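Local atomic coordinates of periplasmic binding protein/LacI transcriptional regulator (PDB entry 6HYH), a protein that binds beta-D-fucofuranose in the crystal and probably serves as the sugar-binding component of a mycobacterial L-arabinofuranose ABC transporter. Residues A[28-33]-A[258-263]; A[147-152]-A[161-166]; A[186-191]-A[212-217]; A[207-212]-A[237-242]. All coordinates share one frame; numbering follows the deposited sequence.

The four contacts surround one bound beta-D-fucofuranose, and each touches it. Contact 1 joins the start of helix 29-45 to the end of strand 256-259, and the chain between its two segments contains all the others. Contact 2 comes first, followed by contacts 3 and 4, which interleave and share Asn212. Strands 145-151, 207-210, 235-238 and 256-259 lie side by side in a single sheet, so contacts 1, 2 and 4 all reach it, while contact 3 pairs two helix starts beside it. Centres of contacts 3 and 4 are about 8 Å apart, those of contacts 1 and 2 about 17 Å. The pocket thus draws on strand ends and helix starts, as in type I periplasmic binding proteins.

Contact 1 (A[28-33]-A[258-263]); sequences SGWRTA and VECNPL. With ZN (zinc ion), chain D; GYE (beta-D-fucofuranose), chain K.
The indole of Trp30 is sandwiched between Pro262 and the bound beta-D-fucofuranose, in the cleft of a periplasmic binding protein fold. On one face Pro262 CB lies 3.8 Å from the centroid of the five-membered ring of Trp30, close to the ring normal, a CH-pi contact; over the opposite face pass the sugar carbons C3 and C5. At the ring edge Trp30 NE1 donates to Cys260 O at 3.0 Å, but the bond is bent (122°) and weak. Cys260 SG approaches the same Trp30 NE1 to 3.4 Å and stands obliquely to the ring, a sulfur-aromatic contact. The indole reaches this slot with CG anti to the backbone N (chi1 -171°). Further along the helix, Ala33 CB meets Pro262 CG at 3.8 Å.

The first turn of helix 29-45 also supplies polar groups to the sugar. Ser28 is its N-cap, OG accepting from Arg31 N at 3.0 Å. Ser28 OG donates to sugar O2 at 2.8 Å. Arg31 bends at chi2 and chi3, bringing NH1 to sugar O4 at 2.7 Å and laying its guanidinium face against Trp30 CZ3. Salt bridges from Arg31 NE to Glu27 and from NH1 to Asp104 also hold it.

Behind Pro262, Asn261 OD1 accepts from Leu263 N in an Asx turn, and Asn261 ND2 is tied to Leu308 O on helix 304-313. Neighbouring Glu259 grips a zinc ion with both carboxylate oxygens, alongside Glu290 of the same chain and His314 of a second subunit, apparently part of its C-terminal histidine tag; the shorter carboxylate bond, from Glu259 OE1, measures 2.2 Å.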
# COMPACT_ATOMS: atom_id res chain seq x y z
N SER A 28 21.44 3.94 15.53
CA SER A 28 20.77 4.94 16.35
C SER A 28 20.32 4.34 17.68
O SER A 28 20.15 3.12 17.82
CB SER A 28 19.56 5.55 15.62
OG SER A 28 18.44 4.69 15.74
N GLY A 29 20.06 5.22 18.64
CA GLY A 29 19.53 4.73 19.90
C GLY A 29 18.17 4.09 19.73
O GLY A 29 17.85 3.10 20.40
N TRP A 30 17.37 4.60 18.79
CA TRP A 30 16.12 3.89 18.51
C TRP A 30 16.40 2.47 18.06
O TRP A 30 15.76 1.52 18.54
CB TRP A 30 15.31 4.63 17.45
CG TRP A 30 13.92 4.13 17.24
CD1 TRP A 30 12.76 4.79 17.54
CD2 TRP A 30 13.52 2.91 16.59
NE1 TRP A 30 11.65 4.05 17.13
CE2 TRP A 30 12.10 2.89 16.55
CE3 TRP A 30 14.22 1.84 16.03
CZ2 TRP A 30 11.37 1.84 16.00
CZ3 TRP A 30 13.48 0.78 15.48
CH2 TRP A 30 12.07 0.79 15.47
N ARG A 31 17.35 2.27 17.14
CA ARG A 31 17.54 0.92 16.61
C ARG A 31 18.05 -0.01 17.70
O ARG A 31 17.57 -1.15 17.82
CB ARG A 31 18.53 0.94 15.44
CG ARG A 31 18.77 -0.41 14.75
CD ARG A 31 17.52 -0.92 14.09
NE ARG A 31 16.92 0.14 13.29
CZ ARG A 31 15.74 0.02 12.68
NH1 ARG A 31 15.26 1.05 11.97
NH2 ARG A 31 15.05 -1.11 12.78
N THR A 32 18.98 0.45 18.54
CA THR A 32 19.44 -0.47 19.58
C THR A 32 18.36 -0.70 20.62
O THR A 32 18.21 -1.82 21.12
CB THR A 32 20.75 -0.00 20.21
OG1 THR A 32 20.76 1.42 20.40
CG2 THR A 32 21.91 -0.34 19.26
N ALA A 33 17.55 0.33 20.93
CA ALA A 33 16.38 0.10 21.79
C ALA A 33 15.52 -1.02 21.23
O ALA A 33 15.18 -1.98 21.93
CB ALA A 33 15.56 1.39 21.91
N VAL A 258 8.83 14.16 18.45
CA VAL A 258 7.70 13.27 18.17
C VAL A 258 8.16 11.84 18.47
O VAL A 258 9.28 11.47 18.11
CB VAL A 258 7.24 13.40 16.71
CG1 VAL A 258 6.05 12.48 16.47
CG2 VAL A 258 6.86 14.85 16.40
N GLU A 259 7.34 11.07 19.20
CA GLU A 259 7.71 9.73 19.63
C GLU A 259 7.65 8.74 18.46
O GLU A 259 6.69 8.74 17.68
CB GLU A 259 6.77 9.25 20.74
CG GLU A 259 7.37 8.24 21.74
CD GLU A 259 6.38 7.87 22.85
OE1 GLU A 259 5.22 7.50 22.57
OE2 GLU A 259 6.77 8.01 24.03
N CYS A 260 8.64 7.86 18.38
CA CYS A 260 8.51 6.65 17.58
C CYS A 260 8.88 5.49 18.48
O CYS A 260 9.93 5.50 19.13
CB CYS A 260 9.42 6.68 16.35
SG CYS A 260 9.10 5.27 15.20
N ASN A 261 8.01 4.49 18.54
CA ASN A 261 8.03 3.57 19.67
C ASN A 261 8.84 2.35 19.30
O ASN A 261 8.37 1.50 18.50
CB ASN A 261 6.60 3.19 20.05
CG ASN A 261 6.51 2.56 21.41
OD1 ASN A 261 7.35 1.70 21.78
ND2 ASN A 261 5.50 2.98 22.19
N PRO A 262 10.03 2.16 19.87
CA PRO A 262 10.88 1.04 19.43
C PRO A 262 10.46 -0.31 19.96
O PRO A 262 10.92 -1.32 19.41
CB PRO A 262 12.26 1.42 19.98
CG PRO A 262 11.97 2.30 21.19
CD PRO A 262 10.76 3.11 20.72
N LEU A 263 9.57 -0.40 20.95
CA LEU A 263 9.33 -1.66 21.67
C LEU A 263 8.31 -2.58 20.98
O LEU A 263 7.27 -2.98 21.54
CB LEU A 263 8.94 -1.34 23.11
CG LEU A 263 9.97 -0.38 23.76
CD1 LEU A 263 9.63 0.10 25.19
CD2 LEU A 263 11.38 -1.00 23.73
ZN ZN D . 4.41 7.51 24.63
O3 GYE K . 13.67 6.65 13.32
C2 GYE K . 15.97 5.74 13.33
C1 GYE K . 16.51 4.37 12.94
O5 GYE K . 13.21 2.88 10.98
C6 GYE K . 11.78 4.41 12.28
O4 GYE K . 15.47 3.77 12.16
C5 GYE K . 13.09 3.65 12.19
C4 GYE K . 14.28 4.58 12.19
C3 GYE K . 14.47 5.48 13.41
O1 GYE K . 17.70 4.40 12.20
O2 GYE K . 16.43 6.23 14.58
O HOH W 1 5.39 6.23 26.15

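Contact 2 (A[147-152]-A[161-166]). With ZN (zinc ion), chain F; GYE (beta-D-fucofuranose), chain K.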
# COMPACT_ATOMS: atom_id res chain seq x y z
N ILE A 147 14.51 26.78 7.43
CA ILE A 147 14.49 25.43 7.96
C ILE A 147 15.59 24.66 7.25
O ILE A 147 15.85 24.87 6.06
CB ILE A 147 13.11 24.76 7.80
CG1 ILE A 147 12.05 25.59 8.52
CG2 ILE A 147 13.14 23.36 8.39
CD1 ILE A 147 10.65 25.38 8.00
N VAL A 148 16.27 23.82 8.00
CA VAL A 148 17.30 22.93 7.51
C VAL A 148 16.84 21.53 7.84
O VAL A 148 16.28 21.31 8.92
CB VAL A 148 18.64 23.25 8.17
CG1 VAL A 148 19.65 22.35 7.64
CG2 VAL A 148 19.02 24.70 7.92
N GLN A 149 16.95 20.60 6.90
CA GLN A 149 16.49 19.22 7.12
C GLN A 149 17.68 18.26 7.13
O GLN A 149 18.45 18.19 6.17
CB GLN A 149 15.46 18.76 6.08
CG GLN A 149 14.36 17.88 6.71
CD GLN A 149 13.15 17.57 5.83
OE1 GLN A 149 13.07 16.48 5.25
NE2 GLN A 149 12.20 18.51 5.73
N LEU A 150 17.78 17.49 8.21
CA LEU A 150 18.74 16.39 8.31
C LEU A 150 17.98 15.13 7.93
O LEU A 150 17.10 14.68 8.69
CB LEU A 150 19.32 16.30 9.72
CG LEU A 150 19.93 17.60 10.26
CD1 LEU A 150 20.69 17.40 11.57
CD2 LEU A 150 20.85 18.10 9.20
N GLU A 151 18.33 14.53 6.78
CA GLU A 151 17.54 13.47 6.16
C GLU A 151 18.10 12.09 6.52
O GLU A 151 19.30 11.92 6.74
CB GLU A 151 17.54 13.63 4.63
CG GLU A 151 16.47 14.52 4.05
CD GLU A 151 16.69 14.80 2.57
OE1 GLU A 151 17.86 14.95 2.18
OE2 GLU A 151 15.70 14.87 1.80
N GLY A 152 17.20 11.08 6.51
CA GLY A 152 17.57 9.73 6.91
C GLY A 152 18.20 8.94 5.75
O GLY A 152 18.24 9.42 4.61
N ASP A 161 9.16 8.94 4.01
CA ASP A 161 7.87 9.33 4.56
C ASP A 161 7.99 10.57 5.43
O ASP A 161 7.14 11.46 5.36
CB ASP A 161 7.28 8.18 5.36
CG ASP A 161 6.64 7.14 4.48
OD1 ASP A 161 5.98 7.56 3.51
OD2 ASP A 161 6.81 5.92 4.73
N ARG A 162 9.02 10.64 6.27
CA ARG A 162 9.12 11.78 7.17
C ARG A 162 9.37 13.06 6.39
O ARG A 162 8.74 14.09 6.69
CB ARG A 162 10.23 11.53 8.19
CG ARG A 162 9.88 10.47 9.20
CD ARG A 162 10.92 10.34 10.32
NE ARG A 162 10.61 9.22 11.20
CZ ARG A 162 11.53 8.51 11.85
NH1 ARG A 162 12.83 8.79 11.71
NH2 ARG A 162 11.17 7.50 12.62
N LYS A 163 10.28 13.02 5.41
CA LYS A 163 10.39 14.10 4.42
C LYS A 163 9.02 14.55 3.90
O LYS A 163 8.70 15.75 3.96
CB LYS A 163 11.30 13.70 3.27
CG LYS A 163 11.82 14.90 2.46
CD LYS A 163 12.81 14.45 1.40
CE LYS A 163 13.20 15.58 0.46
NZ LYS A 163 14.31 15.11 -0.41
N THR A 164 8.23 13.62 3.34
CA THR A 164 6.92 14.00 2.77
C THR A 164 6.05 14.69 3.81
O THR A 164 5.46 15.75 3.55
CB THR A 164 6.19 12.77 2.23
OG1 THR A 164 7.02 12.11 1.26
CG2 THR A 164 4.85 13.17 1.58
N GLY A 165 5.91 14.07 4.97
CA GLY A 165 5.01 14.61 5.97
C GLY A 165 5.45 15.97 6.47
O GLY A 165 4.62 16.88 6.61
N PHE A 166 6.75 16.13 6.75
CA PHE A 166 7.24 17.43 7.19
C PHE A 166 7.03 18.48 6.11
O PHE A 166 6.64 19.61 6.41
CB PHE A 166 8.72 17.37 7.58
CG PHE A 166 9.22 18.64 8.21
CD1 PHE A 166 9.50 19.77 7.46
CD2 PHE A 166 9.37 18.72 9.58
CE1 PHE A 166 9.94 20.94 8.06
CE2 PHE A 166 9.82 19.89 10.18
CZ PHE A 166 10.10 21.00 9.42
ZN ZN F . 5.43 4.10 4.20
O3 GYE K . 13.67 6.65 13.32
C2 GYE K . 15.97 5.74 13.33
C1 GYE K . 16.51 4.37 12.94
O5 GYE K . 13.21 2.88 10.98
C6 GYE K . 11.78 4.41 12.28
O4 GYE K . 15.47 3.77 12.16
C5 GYE K . 13.09 3.65 12.19
C4 GYE K . 14.28 4.58 12.19
C3 GYE K . 14.47 5.48 13.41
O1 GYE K . 17.70 4.40 12.20
O2 GYE K . 16.43 6.23 14.58
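Lys163 NZ forms a salt bridge with Glu151 OE2 at 2.6 Å, meeting the oxygen nearly along its C-O bond and tying helix 157-170 to the end of strand 145-151. The two elements begin a beta-alpha-beta unit, and the axes of the short segments 147-151 and 161-166 run almost antiparallel (159°), 10.0 Å apart at their closest. Both side chains of the salt bridge are extended beyond CG and cross at a slant. Lys163 of a third subunit brings a like charge close to this ammonium, which Glu151 probably offsets in part.

One pair back along the strand, the Gln149 amide touches both Lys163 and Phe166. Its OE1 rests 3.4 Å from Lys163 CG and accepts a hydrogen bond from Gln211 NE2, which helps to fix the rotation of the amide. Gln149 NE2 then comes within 3.4 Å of Phe166 CD1, with amide and ring planes 66° apart. Farther back along the strand, Ile147 CG2 touches Phe166 CZ at 4.0 Å. The phenyl ring also stacks on Phe209, which carries the packing on to the neighbouring strand.

At its start the helix turns toward ligands. Asp161 OD2 binds a zinc ion at 2.3 Å, a site shared with Asp157. Arg162 NE is held by a salt bridge to Glu126, and the guanidinium meets the sugar in its own plane: NH1 at 2.8 Å and NH2 at 2.7 Å both donate to sugar O3 of the fucofuranose.

Contact 3 (A[186-191]-A[212-217]); sequences FTRSGG and NDDMGL. With GYE (beta-D-fucofuranose), chain K.
Two N-capped helix starts, those of helices 188-201 and 213-226, meet beside the sugar pocket, where Phe186 and Asn212 join them. Asn212 ND2 donates to Phe186 O at 3.0 Å, arriving from above the carbonyl plane, and also to sugar O2 at 3.1 Å in a nearly straight bond (169°). Asn212 OD1 caps its own helix by accepting from Met215 N at 3.0 Å, as Thr187 OG1 caps the other by accepting from Gly190 N. Asn212 CG lies between the backbone N and the carbonyl carbon (chi1 80°), which turns OD1 back to the helix start. The Phe186 ring crosses the amide with the planes 53° apart, its CD1 3.3 Å from Asn212 CG, while sugar C2 lies over one ring face, offset toward the rim.

Arg188 reaches along the first turn of the second helix. Its NE makes a salt bridge to Asp214 OD1 at 3.3 Å, tilted from the guanidinium plane, and Leu217 CD1 lies over one face of the group, 3.4 Å from Arg188 NH2. NH2 has a further salt-bridge partner in Asp244, and Asp214 OD2 accepts a hydrogen bond from Gly29 N. Met215 packs its CG against Thr187 O and its methyl CE near the Phe186 ring. Gly191, with no side chain to collide there, brings its CA to 3.5 Å from Met215 O in a CA-H...O contact.

Bonds to Phe186 O, sugar O2 and Met215 N use both ends of the Asn212 amide. This fixes its rotation and presents its NH2 to sugar O2, whose own hydrogen goes to Asp240 OD2.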
# COMPACT_ATOMS: atom_id res chain seq x y z
N PHE A 186 20.88 8.73 9.58
CA PHE A 186 20.29 8.41 10.89
C PHE A 186 21.36 8.23 11.97
O PHE A 186 21.17 7.46 12.93
CB PHE A 186 19.42 7.14 10.79
CG PHE A 186 18.08 7.36 10.20
CD1 PHE A 186 17.34 8.49 10.50
CD2 PHE A 186 17.54 6.42 9.34
CE1 PHE A 186 16.04 8.67 9.93
CE2 PHE A 186 16.27 6.59 8.78
CZ PHE A 186 15.52 7.72 9.07
N THR A 187 22.46 8.97 11.90
CA THR A 187 23.53 8.77 12.86
C THR A 187 23.86 10.11 13.50
O THR A 187 23.57 11.17 12.94
CB THR A 187 24.79 8.12 12.24
OG1 THR A 187 25.56 9.07 11.49
CG2 THR A 187 24.40 6.98 11.35
N ARG A 188 24.43 10.05 14.70
CA ARG A 188 24.94 11.27 15.30
C ARG A 188 26.01 11.93 14.44
O ARG A 188 25.92 13.12 14.10
CB ARG A 188 25.49 10.99 16.69
CG ARG A 188 24.49 11.13 17.77
CD ARG A 188 25.11 10.68 19.05
NE ARG A 188 24.10 10.18 19.98
CZ ARG A 188 23.95 10.64 21.21
NH1 ARG A 188 24.76 11.61 21.64
NH2 ARG A 188 23.00 10.13 22.00
N SER A 189 27.07 11.19 14.12
CA SER A 189 28.15 11.78 13.33
C SER A 189 27.64 12.33 12.01
O SER A 189 28.09 13.38 11.55
CB SER A 189 29.22 10.73 13.09
OG SER A 189 28.58 9.59 12.59
N GLY A 190 26.67 11.65 11.40
CA GLY A 190 26.10 12.19 10.18
C GLY A 190 25.43 13.55 10.38
O GLY A 190 25.65 14.49 9.61
N GLY A 191 24.59 13.66 11.41
CA GLY A 191 23.94 14.93 11.67
C GLY A 191 24.93 16.01 12.03
O GLY A 191 24.84 17.14 11.55
N ASN A 212 15.82 11.77 12.61
CA ASN A 212 15.87 11.01 13.84
C ASN A 212 16.64 11.84 14.84
O ASN A 212 17.49 12.65 14.46
CB ASN A 212 16.45 9.59 13.64
CG ASN A 212 17.97 9.54 13.58
OD1 ASN A 212 18.66 10.52 13.27
ND2 ASN A 212 18.52 8.35 13.90
N ASP A 213 16.29 11.71 16.12
CA ASP A 213 16.88 12.70 17.01
C ASP A 213 18.35 12.40 17.29
O ASP A 213 19.04 13.26 17.84
CB ASP A 213 16.02 12.89 18.28
CG ASP A 213 15.79 11.64 19.07
OD1 ASP A 213 16.70 10.78 19.02
OD2 ASP A 213 14.72 11.53 19.75
N ASP A 214 18.87 11.26 16.84
CA ASP A 214 20.32 11.07 16.86
C ASP A 214 21.02 12.10 15.97
O ASP A 214 22.01 12.73 16.38
CB ASP A 214 20.65 9.65 16.42
CG ASP A 214 20.64 8.69 17.57
OD1 ASP A 214 21.52 8.81 18.45
OD2 ASP A 214 19.73 7.83 17.63
N MET A 215 20.54 12.27 14.74
CA MET A 215 21.13 13.31 13.91
C MET A 215 20.96 14.70 14.53
O MET A 215 21.85 15.54 14.41
CB MET A 215 20.54 13.24 12.50
CG MET A 215 20.79 11.88 11.83
SD MET A 215 20.30 11.85 10.08
CE MET A 215 18.62 12.46 10.15
N GLY A 216 19.85 14.94 15.25
CA GLY A 216 19.70 16.18 15.99
C GLY A 216 20.73 16.37 17.10
O GLY A 216 21.17 17.49 17.36
N LEU A 217 21.10 15.29 17.80
CA LEU A 217 22.15 15.40 18.82
C LEU A 217 23.49 15.75 18.18
O LEU A 217 24.28 16.55 18.72
CB LEU A 217 22.24 14.09 19.62
CG LEU A 217 20.93 13.83 20.37
CD1 LEU A 217 20.78 12.39 20.76
CD2 LEU A 217 20.90 14.71 21.61
O3 GYE K . 13.67 6.65 13.32
C2 GYE K . 15.97 5.74 13.33
C1 GYE K . 16.51 4.37 12.94
O5 GYE K . 13.21 2.88 10.98
C6 GYE K . 11.78 4.41 12.28
O4 GYE K . 15.47 3.77 12.16
C5 GYE K . 13.09 3.65 12.19
C4 GYE K . 14.28 4.58 12.19
C3 GYE K . 14.47 5.48 13.41
O1 GYE K . 17.70 4.40 12.20
O2 GYE K . 16.43 6.23 14.58

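Contact 4 (A[207-212]-A[237-242]); sequences VVFAQN and VAVDAT. With GYE (beta-D-fucofuranose), chain K.
Phe209, its CG anti to the backbone N (chi1 166°), turns its ring edge to the 237-239 segment: Val239 CG2 lies in the ring plane 3.9 Å from Phe209 CE1, and Val237 O is near the plane at that edge. Strands 207-210 and 235-238 run parallel, as expected across a beta-alpha-beta crossover, with Val237 N bonded to Val208 O and Ala210 N to Val237 O. On the face of the sheet carrying Phe209, the branched tip of Val237 meets its counterpart on Val207, CG2 to CG1 at 3.8 Å, the two side chains crossing at a slant. On the other face Ala210 CB and Ala238 CB stand 3.8 Å apart. Val239 N still reaches Ala210 O at 3.1 Å, after which the chain turns a corner.

There Asp240 swings its carboxylate to the sugar. OD1 accepts from sugar O3 at 2.8 Å and OD2 from sugar O2 at 2.7 Å, so adjacent hydroxyls are gripped by one group. Asp240 OD2 is flanked by Asn212 CB at 3.4 Å.

Helix 123-137 packs on Val207, Val237 and Val239, helix 157-170 touches Gln211 and Val239, and strand 145-151 continues the sheet beyond strand 207-210.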
# COMPACT_ATOMS: atom_id res chain seq x y z
N VAL A 207 15.40 26.90 12.10
CA VAL A 207 14.95 25.61 12.61
C VAL A 207 15.76 24.51 11.95
O VAL A 207 16.16 24.60 10.79
CB VAL A 207 13.45 25.38 12.35
CG1 VAL A 207 13.02 24.01 12.86
CG2 VAL A 207 12.66 26.46 13.04
N VAL A 208 16.01 23.46 12.73
CA VAL A 208 16.55 22.20 12.23
C VAL A 208 15.46 21.15 12.40
O VAL A 208 14.86 21.03 13.48
CB VAL A 208 17.82 21.78 12.97
CG1 VAL A 208 18.38 20.51 12.35
CG2 VAL A 208 18.86 22.88 12.91
N PHE A 209 15.18 20.41 11.33
CA PHE A 209 14.29 19.27 11.43
C PHE A 209 15.15 18.03 11.29
O PHE A 209 15.70 17.77 10.21
CB PHE A 209 13.22 19.31 10.35
CG PHE A 209 12.50 18.00 10.21
CD1 PHE A 209 12.13 17.29 11.35
CD2 PHE A 209 12.21 17.47 8.96
CE1 PHE A 209 11.46 16.07 11.25
CE2 PHE A 209 11.54 16.25 8.84
CZ PHE A 209 11.17 15.55 10.00
N ALA A 210 15.25 17.26 12.38
CA ALA A 210 16.12 16.09 12.43
C ALA A 210 15.26 14.82 12.33
O ALA A 210 14.53 14.46 13.27
CB ALA A 210 16.94 16.09 13.72
N GLN A 211 15.42 14.11 11.20
CA GLN A 211 14.55 12.98 10.90
C GLN A 211 14.68 11.87 11.93
O GLN A 211 13.73 11.08 12.09
CB GLN A 211 14.81 12.43 9.49
CG GLN A 211 14.29 13.36 8.40
CD GLN A 211 14.23 12.67 7.09
OE1 GLN A 211 14.52 11.47 7.00
NE2 GLN A 211 13.83 13.40 6.05
N ASN A 212 15.82 11.77 12.61
CA ASN A 212 15.87 11.01 13.84
C ASN A 212 16.64 11.84 14.84
O ASN A 212 17.49 12.65 14.46
CB ASN A 212 16.45 9.59 13.64
CG ASN A 212 17.97 9.54 13.58
OD1 ASN A 212 18.66 10.52 13.27
ND2 ASN A 212 18.52 8.35 13.90
N VAL A 237 13.73 20.30 16.08
CA VAL A 237 12.56 19.43 16.11
C VAL A 237 13.03 18.10 15.58
O VAL A 237 13.77 18.06 14.59
CB VAL A 237 11.43 19.95 15.22
CG1 VAL A 237 10.09 19.33 15.67
CG2 VAL A 237 11.41 21.47 15.22
N ALA A 238 12.67 17.01 16.25
CA ALA A 238 13.18 15.72 15.79
C ALA A 238 12.15 14.63 16.00
O ALA A 238 11.11 14.83 16.66
CB ALA A 238 14.49 15.35 16.48
N VAL A 239 12.44 13.47 15.39
CA VAL A 239 11.58 12.29 15.52
C VAL A 239 12.34 11.18 16.24
O VAL A 239 13.55 11.02 16.04
CB VAL A 239 11.09 11.82 14.15
CG1 VAL A 239 10.17 10.64 14.33
CG2 VAL A 239 10.37 12.97 13.44
N ASP A 240 11.62 10.44 17.10
CA ASP A 240 12.06 9.25 17.85
C ASP A 240 11.68 9.34 19.34
O ASP A 240 10.92 8.51 19.86
CB ASP A 240 13.56 8.96 17.73
CG ASP A 240 13.88 8.11 16.50
OD1 ASP A 240 12.92 7.74 15.78
OD2 ASP A 240 15.09 7.82 16.27
N ALA A 241 12.19 10.34 20.04
CA ALA A 241 12.00 10.38 21.49
C ALA A 241 12.80 9.26 22.12
O ALA A 241 12.29 8.50 22.95
CB ALA A 241 10.52 10.27 21.85
N THR A 242 14.06 9.15 21.70
CA THR A 242 15.03 8.25 22.31
C THR A 242 15.35 8.72 23.72
O THR A 242 14.90 9.79 24.15
CB THR A 242 16.31 8.24 21.49
OG1 THR A 242 16.85 9.57 21.50
CG2 THR A 242 16.02 7.80 20.04
O3 GYE K . 13.67 6.65 13.32
C2 GYE K . 15.97 5.74 13.33
C1 GYE K . 16.51 4.37 12.94
O5 GYE K . 13.21 2.88 10.98
C6 GYE K . 11.78 4.41 12.28
O4 GYE K . 15.47 3.77 12.16
C5 GYE K . 13.09 3.65 12.19
C4 GYE K . 14.28 4.58 12.19
C3 GYE K . 14.47 5.48 13.41
O1 GYE K . 17.70 4.40 12.20
O2 GYE K . 16.43 6.23 14.58